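Local structure of HD domain protein (Enterococcus faecalis, 4LRL) at residues F244-M249 and A423-L428; E253-S258 and T408-M413; R372-K377 and Y464-S469. The protein probably hydrolyses deoxyribonucleoside triphosphates as an allosterically regulated, metal-dependent HD-domain phosphohydrolase, and binds dGTP and dTTP. One frame throughout, in Å; residues are numbered along the deposited sequence. Where two conformers were deposited one is given.

Contact 1 (F244-M249 and A423-L428)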
ATOM      1  N   PHE C 244       6.289  -0.926  27.027  1.00 38.17           N
ATOM      2  CA  PHE C 244       6.934  -0.819  25.726  1.00 37.75           C
ATOM      3  C   PHE C 244       8.280  -0.169  25.877  1.00 38.63           C
ATOM      4  O   PHE C 244       8.401   0.903  26.478  1.00 38.68           O
ATOM      5  CB  PHE C 244       6.049  -0.038  24.737  1.00 36.73           C
ATOM      6  CG  PHE C 244       4.660  -0.589  24.634  1.00 35.06           C
ATOM      7  CD1 PHE C 244       3.699  -0.279  25.605  1.00 34.56           C
ATOM      8  CD2 PHE C 244       4.318  -1.450  23.602  1.00 33.17           C
ATOM      9  CE1 PHE C 244       2.430  -0.817  25.540  1.00 33.20           C
ATOM     10  CE2 PHE C 244       3.039  -1.983  23.527  1.00 32.30           C
ATOM     11  CZ  PHE C 244       2.096  -1.665  24.492  1.00 31.86           C
ATOM     12  N   ALA C 245       9.291  -0.830  25.327  1.00 39.32           N
ATOM     13  CA  ALA C 245      10.659  -0.330  25.386  1.00 40.71           C
ATOM     14  C   ALA C 245      10.688   1.119  24.913  1.00 41.13           C
ATOM     15  O   ALA C 245      10.042   1.466  23.910  1.00 40.34           O
ATOM     16  CB  ALA C 245      11.583  -1.200  24.541  1.00 40.87           C
ATOM     17  N   MET C 246      11.419   1.957  25.648  1.00 42.07           N
ATOM     18  CA  MET C 246      11.537   3.389  25.333  1.00 43.09           C
ATOM     19  C   MET C 246      12.030   3.651  23.906  1.00 43.43           C
ATOM     20  O   MET C 246      11.684   4.670  23.308  1.00 43.89           O
ATOM     21  CB  MET C 246      12.431   4.105  26.362  1.00 44.41           C
ATOM     22  CG  MET C 246      12.432   5.632  26.272  1.00 46.29           C
ATOM     23  SD  MET C 246      10.811   6.412  26.521  1.00 48.20           S
ATOM     24  CE  MET C 246      11.144   8.015  25.803  1.00 50.14           C
ATOM     25  N   ASN C 247      12.819   2.733  23.351  1.00 43.67           N
ATOM     26  CA  ASN C 247      13.321   2.915  21.984  1.00 44.95           C
ATOM     27  C   ASN C 247      12.238   2.764  20.902  1.00 43.82           C
ATOM     28  O   ASN C 247      12.480   3.032  19.737  1.00 44.35           O
ATOM     29  CB  ASN C 247      14.535   2.018  21.693  1.00 45.90           C
ATOM     30  CG  ASN C 247      14.189   0.541  21.707  1.00 46.42           C
ATOM     31  OD1 ASN C 247      13.894  -0.046  20.673  1.00 47.92           O
ATOM     32  ND2 ASN C 247      14.212  -0.061  22.884  1.00 48.13           N
ATOM     33  N   GLY C 248      11.041   2.350  21.308  1.00 42.59           N
ATOM     34  CA  GLY C 248       9.912   2.233  20.394  1.00 41.76           C
ATOM     35  C   GLY C 248       8.812   3.258  20.605  1.00 41.23           C
ATOM     36  O   GLY C 248       7.695   3.070  20.124  1.00 40.15           O
ATOM     37  N   MET C 249       9.128   4.348  21.305  1.00 41.93           N
ATOM     38  CA  MET C 249       8.140   5.389  21.616  1.00 41.60           C
ATOM     39  C   MET C 249       7.395   5.931  20.376  1.00 40.53           C
ATOM     40  O   MET C 249       6.178   6.105  20.407  1.00 39.04           O
ATOM     41  CB  MET C 249       8.796   6.557  22.372  1.00 43.28           C
ATOM     42  CG  MET C 249       7.844   7.749  22.515  1.00 45.50           C
ATOM     43  SD  MET C 249       8.572   9.347  22.898  1.00 53.47           S
ATOM     44  CE  MET C 249       9.860   9.547  21.660  1.00 53.85           C
ATOM     45  N   ALA C 423       2.528  10.195  27.532  1.00 53.22           N
ATOM     46  CA  ALA C 423       2.308  11.631  27.330  1.00 55.38           C
ATOM     47  C   ALA C 423       3.426  12.473  27.946  1.00 56.86           C
ATOM     48  O   ALA C 423       3.826  13.500  27.393  1.00 58.08           O
ATOM     49  CB  ALA C 423       0.949  12.047  27.901  1.00 57.60           C
ATOM     50  N   THR C 424       3.917  12.017  29.093  1.00 57.19           N
ATOM     51  CA  THR C 424       5.051  12.611  29.803  1.00 58.34           C
ATOM     52  C   THR C 424       6.270  12.879  28.901  1.00 56.82           C
ATOM     53  O   THR C 424       6.877  13.945  28.982  1.00 58.88           O
ATOM     54  CB  THR C 424       5.418  11.720  31.009  1.00 58.65           C
ATOM     55  OG1 THR C 424       4.626  12.111  32.134  1.00 61.29           O
ATOM     56  CG2 THR C 424       6.895  11.793  31.366  1.00 59.43           C
ATOM     57  N   VAL C 425       6.612  11.935  28.034  1.00 53.44           N
ATOM     58  CA  VAL C 425       7.788  12.107  27.186  1.00 52.31           C
ATOM     59  C   VAL C 425       7.454  12.325  25.716  1.00 51.21           C
ATOM     60  O   VAL C 425       8.352  12.326  24.879  1.00 50.45           O
ATOM     61  CB  VAL C 425       8.803  10.943  27.330  1.00 50.92           C
ATOM     62  CG1 VAL C 425       9.494  10.993  28.707  1.00 53.38           C
ATOM     63  CG2 VAL C 425       8.125   9.610  27.108  1.00 49.51           C
ATOM     64  N   SER C 426       6.169  12.510  25.409  1.00 51.29           N
ATOM     65  CA  SER C 426       5.740  12.779  24.041  1.00 50.84           C
ATOM     66  C   SER C 426       4.811  13.983  23.956  1.00 53.27           C
ATOM     67  O   SER C 426       3.645  13.901  24.348  1.00 54.11           O
ATOM     68  CB  SER C 426       5.074  11.557  23.412  1.00 48.98           C
ATOM     69  OG  SER C 426       4.514  11.900  22.159  1.00 49.51           O
ATOM     70  N   PRO C 427       5.335  15.110  23.448  1.00 54.81           N
ATOM     71  CA  PRO C 427       4.576  16.327  23.223  1.00 57.88           C
ATOM     72  C   PRO C 427       3.380  16.121  22.286  1.00 58.06           C
ATOM     73  O   PRO C 427       2.324  16.729  22.497  1.00 60.43           O
ATOM     74  CB  PRO C 427       5.606  17.246  22.567  1.00 59.42           C
ATOM     75  CG  PRO C 427       6.901  16.778  23.095  1.00 57.50           C
ATOM     76  CD  PRO C 427       6.771  15.306  23.184  1.00 54.42           C
ATOM     77  N   LEU C 428       3.549  15.274  21.271  1.00 55.45           N
ATOM     78  CA  LEU C 428       2.499  15.042  20.285  1.00 55.83           C
ATOM     79  C   LEU C 428       1.314  14.328  20.928  1.00 54.92           C
ATOM     80  O   LEU C 428       0.156  14.665  20.671  1.00 56.56           O
ATOM     81  CB  LEU C 428       3.047  14.225  19.113  1.00 53.83           C
ATOM     82  CG  LEU C 428       2.087  13.657  18.068  1.00 53.45           C
ATOM     83  CD1 LEU C 428       1.465  14.758  17.217  1.00 56.80           C
ATOM     84  CD2 LEU C 428       2.842  12.675  17.190  1.00 52.64           C
TER
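Two methionines supply the apolar part of this contact, and both converge on Val-425. Met-246 and Val-425 reach toward each other tip to tip, with CE of Met-246 lying 3.7 Å from CG2 of Val-425. The methionine gets there by a bend at chi2 (60°) in a chain that is otherwise extended. Met-249 adds its sulfur at longer range, SD standing 4.2 Å from the same CG2 of Val-425. The two residues lie on a turn that carries strand 241-245 into helix 249-267: Met-246 in the short 3-10 segment 246-247, Met-249 in the first turn of the helix, with Gly-248 at its N-cap. Opposite, a weakly bonded helix ends at about Val-425, and Ser-426 is the N-cap of helix 427-434. The contact joins these two connections beside the mixed sheet of the HD-associated region, where Leu-412 of strand 411-413 touches both Met-246 and Val-425.

The sulfur of Met-249 also meets a backbone carbonyl and a serine carbon, with no hydrogen bond across the segments. SD comes 3.6 Å from the carbonyl O of Val-425 and 4.2 Å from CB of Ser-426. The hydroxyl OG of Ser-426 is engaged instead with Val-429 N, as helix cap, and with the carboxylate of Glu-253.

Contact 2 (E253-S258 and T408-M413)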
ATOM      1  N   GLU C 253       3.568   6.296  19.636  1.00 35.91           N
ATOM      2  CA  GLU C 253       2.992   7.552  19.156  1.00 37.31           C
ATOM      3  C   GLU C 253       2.087   7.380  17.945  1.00 37.34           C
ATOM      4  O   GLU C 253       0.975   7.912  17.930  1.00 37.19           O
ATOM      5  CB  GLU C 253       4.083   8.535  18.772  1.00 38.84           C
ATOM      6  CG  GLU C 253       4.733   9.256  19.919  1.00 40.10           C
ATOM      7  CD  GLU C 253       5.705  10.318  19.435  1.00 42.08           C
ATOM      8  OE1 GLU C 253       6.084  10.295  18.240  1.00 40.67           O
ATOM      9  OE2 GLU C 253       6.081  11.177  20.254  1.00 43.86           O
ATOM     10  N   ASP C 254       2.578   6.647  16.937  1.00 37.84           N
ATOM     11  CA  ASP C 254       1.818   6.349  15.719  1.00 37.82           C
ATOM     12  C   ASP C 254       0.546   5.581  16.021  1.00 36.41           C
ATOM     13  O   ASP C 254      -0.445   5.717  15.308  1.00 36.30           O
ATOM     14  CB  ASP C 254       2.649   5.530  14.733  1.00 38.68           C
ATOM     15  CG  ASP C 254       3.918   6.231  14.309  1.00 41.56           C
ATOM     16  OD1 ASP C 254       4.913   5.526  14.035  1.00 43.53           O
ATOM     17  OD2 ASP C 254       3.929   7.480  14.253  1.00 44.96           O
ATOM     18  N   TYR C 255       0.571   4.758  17.064  1.00 35.61           N
ATOM     19  CA  TYR C 255      -0.642   4.081  17.470  1.00 34.47           C
ATOM     20  C   TYR C 255      -1.669   5.115  17.972  1.00 33.98           C
ATOM     21  O   TYR C 255      -2.825   5.083  17.562  1.00 33.52           O
ATOM     22  CB  TYR C 255      -0.359   2.993  18.508  1.00 34.18           C
ATOM     23  CG  TYR C 255      -1.569   2.654  19.333  1.00 32.95           C
ATOM     24  CD1 TYR C 255      -2.592   1.871  18.803  1.00 31.83           C
ATOM     25  CD2 TYR C 255      -1.696   3.127  20.643  1.00 32.30           C
ATOM     26  CE1 TYR C 255      -3.711   1.564  19.555  1.00 33.13           C
ATOM     27  CE2 TYR C 255      -2.822   2.830  21.412  1.00 32.25           C
ATOM     28  CZ  TYR C 255      -3.823   2.047  20.862  1.00 33.65           C
ATOM     29  OH  TYR C 255      -4.939   1.743  21.595  1.00 34.16           O
ATOM     30  N   ILE C 256      -1.237   6.045  18.824  1.00 33.91           N
ATOM     31  CA  ILE C 256      -2.141   7.089  19.324  1.00 33.58           C
ATOM     32  C   ILE C 256      -2.657   7.991  18.191  1.00 33.32           C
ATOM     33  O   ILE C 256      -3.821   8.351  18.153  1.00 32.89           O
ATOM     34  CB  ILE C 256      -1.499   7.928  20.463  1.00 34.18           C
ATOM     35  CG1 ILE C 256      -1.206   7.041  21.679  1.00 34.08           C
ATOM     36  CG2 ILE C 256      -2.405   9.098  20.859  1.00 34.68           C
ATOM     37  CD1 ILE C 256      -2.455   6.509  22.392  1.00 33.60           C
ATOM     38  N   VAL C 257      -1.783   8.328  17.260  1.00 34.27           N
ATOM     39  CA  VAL C 257      -2.162   9.112  16.097  1.00 34.30           C
ATOM     40  C   VAL C 257      -3.259   8.413  15.283  1.00 33.69           C
ATOM     41  O   VAL C 257      -4.266   9.033  14.954  1.00 33.67           O
ATOM     42  CB  VAL C 257      -0.920   9.465  15.245  1.00 35.42           C
ATOM     43  CG1 VAL C 257      -1.316  10.132  13.925  1.00 35.55           C
ATOM     44  CG2 VAL C 257      -0.013  10.386  16.027  1.00 34.87           C
ATOM     45  N   SER C 258      -3.076   7.124  14.988  1.00 33.60           N
ATOM     46  CA  SER C 258      -4.059   6.347  14.219  1.00 33.44           C
ATOM     47  C   SER C 258      -5.392   6.249  14.949  1.00 32.53           C
ATOM     48  O   SER C 258      -6.471   6.337  14.333  1.00 31.95           O
ATOM     49  CB  SER C 258      -3.546   4.938  13.933  1.00 33.09           C
ATOM     50  OG  SER C 258      -2.344   4.984  13.175  1.00 37.13           O
ATOM     51  N   THR C 408      -5.059   3.378  33.225  1.00 67.01           N
ATOM     52  CA  THR C 408      -5.366   4.422  32.257  1.00 64.25           C
ATOM     53  C   THR C 408      -4.128   4.843  31.470  1.00 61.37           C
ATOM     54  O   THR C 408      -4.185   5.782  30.674  1.00 60.53           O
ATOM     55  CB  THR C 408      -5.926   5.662  32.972  1.00 67.75           C
ATOM     56  OG1 THR C 408      -4.923   6.196  33.850  1.00 69.25           O
ATOM     57  CG2 THR C 408      -7.165   5.301  33.795  1.00 70.12           C
ATOM     58  N   GLN C 409      -3.015   4.148  31.686  1.00 59.77           N
ATOM     59  CA  GLN C 409      -1.724   4.616  31.182  1.00 57.82           C
ATOM     60  C   GLN C 409      -1.048   3.666  30.192  1.00 54.65           C
ATOM     61  O   GLN C 409      -1.193   2.444  30.271  1.00 54.43           O
ATOM     62  CB  GLN C 409      -0.775   4.902  32.355  1.00 59.97           C
ATOM     63  CG  GLN C 409      -1.372   5.780  33.439  1.00 64.18           C
ATOM     64  CD  GLN C 409      -0.413   6.022  34.582  1.00 68.63           C
ATOM     65  OE1 GLN C 409       0.603   6.695  34.419  1.00 70.13           O
ATOM     66  NE2 GLN C 409      -0.733   5.482  35.750  1.00 71.57           N
ATOM     67  N   ILE C 410      -0.303   4.244  29.261  1.00 52.30           N
ATOM     68  CA  ILE C 410       0.581   3.474  28.404  1.00 49.88           C
ATOM     69  C   ILE C 410       1.986   3.646  28.976  1.00 50.60           C
ATOM     70  O   ILE C 410       2.495   4.762  29.049  1.00 51.03           O
ATOM     71  CB  ILE C 410       0.482   3.941  26.941  1.00 48.05           C
ATOM     72  CG1 ILE C 410      -0.938   3.708  26.419  1.00 46.70           C
ATOM     73  CG2 ILE C 410       1.508   3.228  26.067  1.00 46.30           C
ATOM     74  CD1 ILE C 410      -1.249   4.432  25.146  1.00 46.32           C
ATOM     75  N   GLU C 411       2.592   2.546  29.416  1.00 50.97           N
ATOM     76  CA  GLU C 411       3.868   2.616  30.127  1.00 52.24           C
ATOM     77  C   GLU C 411       5.053   2.332  29.213  1.00 50.60           C
ATOM     78  O   GLU C 411       5.079   1.324  28.498  1.00 49.93           O
ATOM     79  CB  GLU C 411       3.892   1.664  31.325  1.00 54.57           C
ATOM     80  CG  GLU C 411       2.708   1.805  32.278  1.00 57.93           C
ATOM     81  CD  GLU C 411       2.869   2.919  33.308  1.00 60.84           C
ATOM     82  OE1 GLU C 411       3.598   3.904  33.064  1.00 61.72           O
ATOM     83  OE2 GLU C 411       2.242   2.809  34.373  1.00 64.06           O
ATOM     84  N   LEU C 412       6.025   3.238  29.234  1.00 50.41           N
ATOM     85  CA  LEU C 412       7.265   3.069  28.482  1.00 49.67           C
ATOM     86  C   LEU C 412       8.357   2.679  29.455  1.00 51.59           C
ATOM     87  O   LEU C 412       8.487   3.287  30.528  1.00 53.10           O
ATOM     88  CB  LEU C 412       7.640   4.356  27.751  1.00 48.30           C
ATOM     89  CG  LEU C 412       6.679   4.843  26.661  1.00 47.56           C
ATOM     90  CD1 LEU C 412       6.705   6.352  26.561  1.00 48.09           C
ATOM     91  CD2 LEU C 412       7.006   4.224  25.316  1.00 45.81           C
ATOM     92  N   MET C 413       9.123   1.653  29.102  1.00 51.95           N
ATOM     93  CA  MET C 413      10.203   1.204  29.978  1.00 55.08           C
ATOM     94  C   MET C 413      11.590   1.701  29.577  1.00 55.09           C
ATOM     95  O   MET C 413      12.048   1.493  28.450  1.00 53.52           O
ATOM     96  CB  MET C 413      10.214  -0.312  30.138  1.00 57.04           C
ATOM     97  CG  MET C 413      11.108  -0.742  31.283  1.00 61.52           C
ATOM     98  SD  MET C 413      11.155  -2.510  31.543  1.00 66.18           S
ATOM     99  CE  MET C 413       9.569  -2.753  32.339  1.00 66.62           C
TER
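Ile-256 and Ile-410 share the same first torsion, chi1 -63°, which places CG1 of each opposite its own carbonyl carbon, but they part at the second. Ile-410 runs on extended (chi2 165°), whereas Ile-256 folds back at chi2 -67°, and the two side chains still meet tip to tip. Their terminal methyls make the closest approach of the contact, CD1 of Ile-256 lying 3.7 Å from CD1 of Ile-410. The same methyl of Ile-410 also reaches the ring of Tyr-255, 4.4 Å from CE2, and it arrives at the ring edge, near the ring plane, rather than over a face. One methyl group is therefore set against two neighbouring residues of helix 249-267.

Helix 249-267 here packs against the run leading into strand 411-413: Ile-410 directly precedes the strand, and its side chain bridges the gap to the helix while the two backbones stay well apart, their nearest CA atoms, Ile-256 and Ile-410, being 10.1 Å from each other. Leu-422 joins the cluster by touching both isoleucines, and Ile-204 touches both Tyr-255 and Ile-410. Leu-432 of helix 427-434 packs on Ile-256, and Gln-203 on Ile-410. The tyrosine has further partners outside the two segments: its OH bonds to the carbonyl of Gln-203, and its ring packs edge-to-face with Phe-226. Its side chain lies about 8 Å from that of Asp-207, a ligand of the nickel ion.

Across the segments no hydrogen bond forms: the three touching residues are all buried, and their association rests on dispersion and exclusion of water, with the phenol oxygen satisfied by its bond to Gln-203.

Contact 3 (R372-K377 and Y464-S469)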
ATOM      1  N   ARG C 372     -37.640  22.230  16.845  1.00 34.84           N
ATOM      2  CA  ARG C 372     -38.507  21.059  16.987  1.00 35.07           C
ATOM      3  C   ARG C 372     -39.981  21.377  16.741  1.00 36.02           C
ATOM      4  O   ARG C 372     -40.682  20.573  16.130  1.00 36.04           O
ATOM      5  CB  ARG C 372     -38.319  20.397  18.348  1.00 35.52           C
ATOM      6  CG  ARG C 372     -37.125  19.463  18.360  1.00 34.34           C
ATOM      7  CD  ARG C 372     -36.780  19.031  19.757  1.00 33.04           C
ATOM      8  NE  ARG C 372     -35.925  17.857  19.720  1.00 32.40           N
ATOM      9  CZ  ARG C 372     -35.166  17.448  20.729  1.00 32.23           C
ATOM     10  NH1 ARG C 372     -35.144  18.135  21.869  1.00 31.88           N
ATOM     11  NH2 ARG C 372     -34.427  16.351  20.589  1.00 30.60           N
ATOM     12  N   GLU C 373     -40.445  22.542  17.207  1.00 37.02           N
ATOM     13  CA  GLU C 373     -41.785  23.009  16.871  1.00 37.94           C
ATOM     14  C   GLU C 373     -41.953  23.131  15.355  1.00 38.02           C
ATOM     15  O   GLU C 373     -42.908  22.609  14.795  1.00 38.68           O
ATOM     16  CB  GLU C 373     -42.111  24.344  17.538  1.00 38.95           C
ATOM     17  CG  GLU C 373     -43.530  24.806  17.220  1.00 40.95           C
ATOM     18  CD  GLU C 373     -43.867  26.203  17.713  1.00 43.37           C
ATOM     19  OE1 GLU C 373     -42.980  26.924  18.215  1.00 42.77           O
ATOM     20  OE2 GLU C 373     -45.054  26.578  17.598  1.00 47.24           O
ATOM     21  N   LEU C 374     -41.011  23.802  14.697  1.00 37.70           N
ATOM     22  CA  LEU C 374     -41.092  24.009  13.257  1.00 38.29           C
ATOM     23  C   LEU C 374     -41.137  22.695  12.493  1.00 38.32           C
ATOM     24  O   LEU C 374     -41.912  22.548  11.549  1.00 39.55           O
ATOM     25  CB  LEU C 374     -39.915  24.854  12.759  1.00 37.81           C
ATOM     26  CG  LEU C 374     -39.759  26.270  13.322  1.00 38.04           C
ATOM     27  CD1 LEU C 374     -38.495  26.901  12.748  1.00 34.68           C
ATOM     28  CD2 LEU C 374     -41.011  27.138  13.041  1.00 37.54           C
ATOM     29  N   ILE C 375     -40.298  21.751  12.910  1.00 37.80           N
ATOM     30  CA  ILE C 375     -40.186  20.439  12.277  1.00 37.46           C
ATOM     31  C   ILE C 375     -41.517  19.702  12.417  1.00 38.54           C
ATOM     32  O   ILE C 375     -41.981  19.068  11.467  1.00 39.15           O
ATOM     33  CB  ILE C 375     -38.988  19.646  12.895  1.00 36.56           C
ATOM     34  CG1 ILE C 375     -37.661  20.184  12.338  1.00 35.71           C
ATOM     35  CG2 ILE C 375     -39.122  18.134  12.696  1.00 34.98           C
ATOM     36  CD1 ILE C 375     -36.443  19.924  13.234  1.00 34.85           C
ATOM     37  N   GLU C 376     -42.127  19.825  13.595  1.00 38.99           N
ATOM     38  CA  GLU C 376     -43.452  19.297  13.891  1.00 40.34           C
ATOM     39  C   GLU C 376     -44.545  19.925  13.027  1.00 41.94           C
ATOM     40  O   GLU C 376     -45.484  19.239  12.613  1.00 42.56           O
ATOM     41  CB  GLU C 376     -43.785  19.558  15.365  1.00 40.89           C
ATOM     42  CG  GLU C 376     -45.148  19.057  15.824  1.00 42.79           C
ATOM     43  CD  GLU C 376     -45.277  19.088  17.335  1.00 46.77           C
ATOM     44  OE1 GLU C 376     -44.980  18.048  17.957  1.00 47.94           O
ATOM     45  OE2 GLU C 376     -45.640  20.146  17.903  1.00 47.63           O
ATOM     46  N   LYS C 377     -44.425  21.235  12.800  1.00 42.49           N
ATOM     47  CA  LYS C 377     -45.402  22.015  12.049  1.00 44.44           C
ATOM     48  C   LYS C 377     -45.538  21.478  10.619  1.00 44.73           C
ATOM     49  O   LYS C 377     -46.639  21.395  10.094  1.00 45.84           O
ATOM     50  CB  LYS C 377     -44.982  23.487  12.046  1.00 44.90           C
ATOM     51  CG  LYS C 377     -46.090  24.491  11.806  1.00 47.72           C
ATOM     52  CD  LYS C 377     -45.734  25.860  12.403  1.00 50.26           C
ATOM     53  CE  LYS C 377     -46.908  26.828  12.264  1.00 55.20           C
ATOM     54  NZ  LYS C 377     -47.136  27.705  13.471  1.00 57.48           N
ATOM     55  N   TYR C 464     -39.866  26.320   6.198  1.00 57.71           N
ATOM     56  CA  TYR C 464     -38.585  25.810   5.686  1.00 56.34           C
ATOM     57  C   TYR C 464     -37.512  26.903   5.653  1.00 55.57           C
ATOM     58  O   TYR C 464     -36.361  26.655   6.022  1.00 52.87           O
ATOM     59  CB  TYR C 464     -38.750  25.171   4.299  1.00 60.37           C
ATOM     60  CG  TYR C 464     -39.559  23.884   4.284  1.00 60.91           C
ATOM     61  CD1 TYR C 464     -39.152  22.770   5.020  1.00 57.35           C
ATOM     62  CD2 TYR C 464     -40.723  23.778   3.518  1.00 65.46           C
ATOM     63  CE1 TYR C 464     -39.887  21.594   5.010  1.00 57.98           C
ATOM     64  CE2 TYR C 464     -41.463  22.599   3.496  1.00 66.47           C
ATOM     65  CZ  TYR C 464     -41.037  21.516   4.245  1.00 62.88           C
ATOM     66  OH  TYR C 464     -41.757  20.346   4.230  1.00 65.18           O
ATOM     67  N   ARG C 465     -37.903  28.105   5.220  1.00 58.12           N
ATOM     68  CA  ARG C 465     -36.984  29.236   5.209  0.50 58.31           C
ATOM     69  C   ARG C 465     -36.636  29.681   6.634  1.00 54.67           C
ATOM     70  O   ARG C 465     -35.473  29.960   6.926  1.00 53.51           O
ATOM     71  CB  ARG C 465     -37.526  30.393   4.362  0.50 62.82           C
ATOM     72  CG  ARG C 465     -37.494  30.112   2.856  0.50 67.06           C
ATOM     73  CD  ARG C 465     -37.859  31.342   2.034  0.50 71.51           C
ATOM     74  NE  ARG C 465     -39.198  31.839   2.337  0.50 72.52           N
ATOM     75  CZ  ARG C 465     -40.298  31.480   1.682  0.50 75.89           C
ATOM     76  NH1 ARG C 465     -40.225  30.613   0.680  0.50 78.09           N
ATOM     77  NH2 ARG C 465     -41.475  31.986   2.029  0.50 77.11           N
ATOM     78  N   GLU C 466     -37.626  29.714   7.517  1.00 53.47           N
ATOM     79  CA  GLU C 466     -37.401  30.070   8.914  1.00 50.91           C
ATOM     80  C   GLU C 466     -36.416  29.088   9.547  1.00 47.46           C
ATOM     81  O   GLU C 466     -35.401  29.496  10.109  1.00 46.41           O
ATOM     82  CB  GLU C 466     -38.725  30.117   9.687  1.00 50.74           C
ATOM     83  CG  GLU C 466     -38.587  30.342  11.199  1.00 49.73           C
ATOM     84  CD  GLU C 466     -38.141  31.748  11.583  1.00 51.19           C
ATOM     85  OE1 GLU C 466     -37.758  32.542  10.697  1.00 53.15           O
ATOM     86  OE2 GLU C 466     -38.170  32.057  12.788  1.00 50.18           O
ATOM     87  N   PHE C 467     -36.705  27.797   9.412  1.00 46.36           N
ATOM     88  CA  PHE C 467     -35.803  26.753   9.874  1.00 43.68           C
ATOM     89  C   PHE C 467     -34.374  26.903   9.328  1.00 44.14           C
ATOM     90  O   PHE C 467     -33.405  26.846  10.100  1.00 42.78           O
ATOM     91  CB  PHE C 467     -36.352  25.363   9.535  1.00 43.36           C
ATOM     92  CG  PHE C 467     -35.474  24.248  10.016  1.00 40.84           C
ATOM     93  CD1 PHE C 467     -35.721  23.633  11.240  1.00 37.90           C
ATOM     94  CD2 PHE C 467     -34.375  23.834   9.259  1.00 40.47           C
ATOM     95  CE1 PHE C 467     -34.893  22.608  11.697  1.00 37.02           C
ATOM     96  CE2 PHE C 467     -33.546  22.808   9.704  1.00 38.86           C
ATOM     97  CZ  PHE C 467     -33.803  22.192  10.923  1.00 36.97           C
ATOM     98  N   SER C 468     -34.257  27.101   8.012  1.00 46.71           N
ATOM     99  CA  SER C 468     -32.962  27.207   7.327  1.00 48.20           C
ATOM    100  C   SER C 468     -32.078  28.315   7.876  1.00 48.27           C
ATOM    101  O   SER C 468     -30.858  28.168   7.920  1.00 48.28           O
ATOM    102  CB  SER C 468     -33.155  27.431   5.821  1.00 52.30           C
ATOM    103  OG  SER C 468     -33.888  26.371   5.231  1.00 53.47           O
ATOM    104  N   SER C 469     -32.696  29.422   8.290  1.00 48.75           N
ATOM    105  CA  SER C 469     -31.963  30.584   8.804  1.00 49.24           C
ATOM    106  C   SER C 469     -31.224  30.297  10.122  1.00 46.75           C
ATOM    107  O   SER C 469     -30.380  31.093  10.547  1.00 47.99           O
ATOM    108  CB  SER C 469     -32.897  31.787   8.956  1.00 50.58           C
ATOM    109  OG  SER C 469     -33.922  31.517   9.898  1.00 48.87           O
TER
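Leu-374 lays its CD1 methyl against the start of Phe-467, 4.2 Å from CB and 3.9 Å from the backbone N of Phe-467. The same methyl meets the aliphatic part of Glu-466, where CG lies 3.8 Å from CD1 of Leu-374 and the two side chains cross at about a right angle. A bend at chi2 (71°) turns the glutamate chain beyond CG, and its carboxylate is bound through OE2 to the hydroxyl of Tyr-370.

This is a near-antiparallel helix pair. The axes of 372-377 and 464-468 approach to 10.1 Å with 155° between their directions, and Leu-374 and Phe-467 are the residues whose CA atoms come nearest. The pairing brings the C-terminal end of helix 361-377 alongside helix 461-468, near the end of the chain.

Ile-375 makes the second apolar contact one residue on. Its CD1 lies 3.5 Å from CE1 of Phe-467, and CG1 of Ile-375 is 3.7 Å from that same ring carbon, the approach being oblique to the ring. Phe-444 of strand 441-444 joins them, edge-to-face with Phe-467 and touching Ile-375 as well.

How the contacts relate
Followed from the N terminus, the chain passes through the HD domain before strand 241-245 and helix 249-267 open contacts 1 and 2 in close succession. After helix 361-377 has opened contact 3, the return at 408-413 closes contact 2, and 423-428 closes contact 1 around it: contact 2 is the inner of two nested loops. Segment 464-469 closes contact 3 last, so its loop crosses both others. Contacts 1 and 2 belong to one neighbourhood, their centres about 7 Å apart, joined by adjacent strands 241-245 and 411-413. Contact 3 ties two helices in a distant part, its centre about 51 Å and 46 Å from those of contacts 1 and 2.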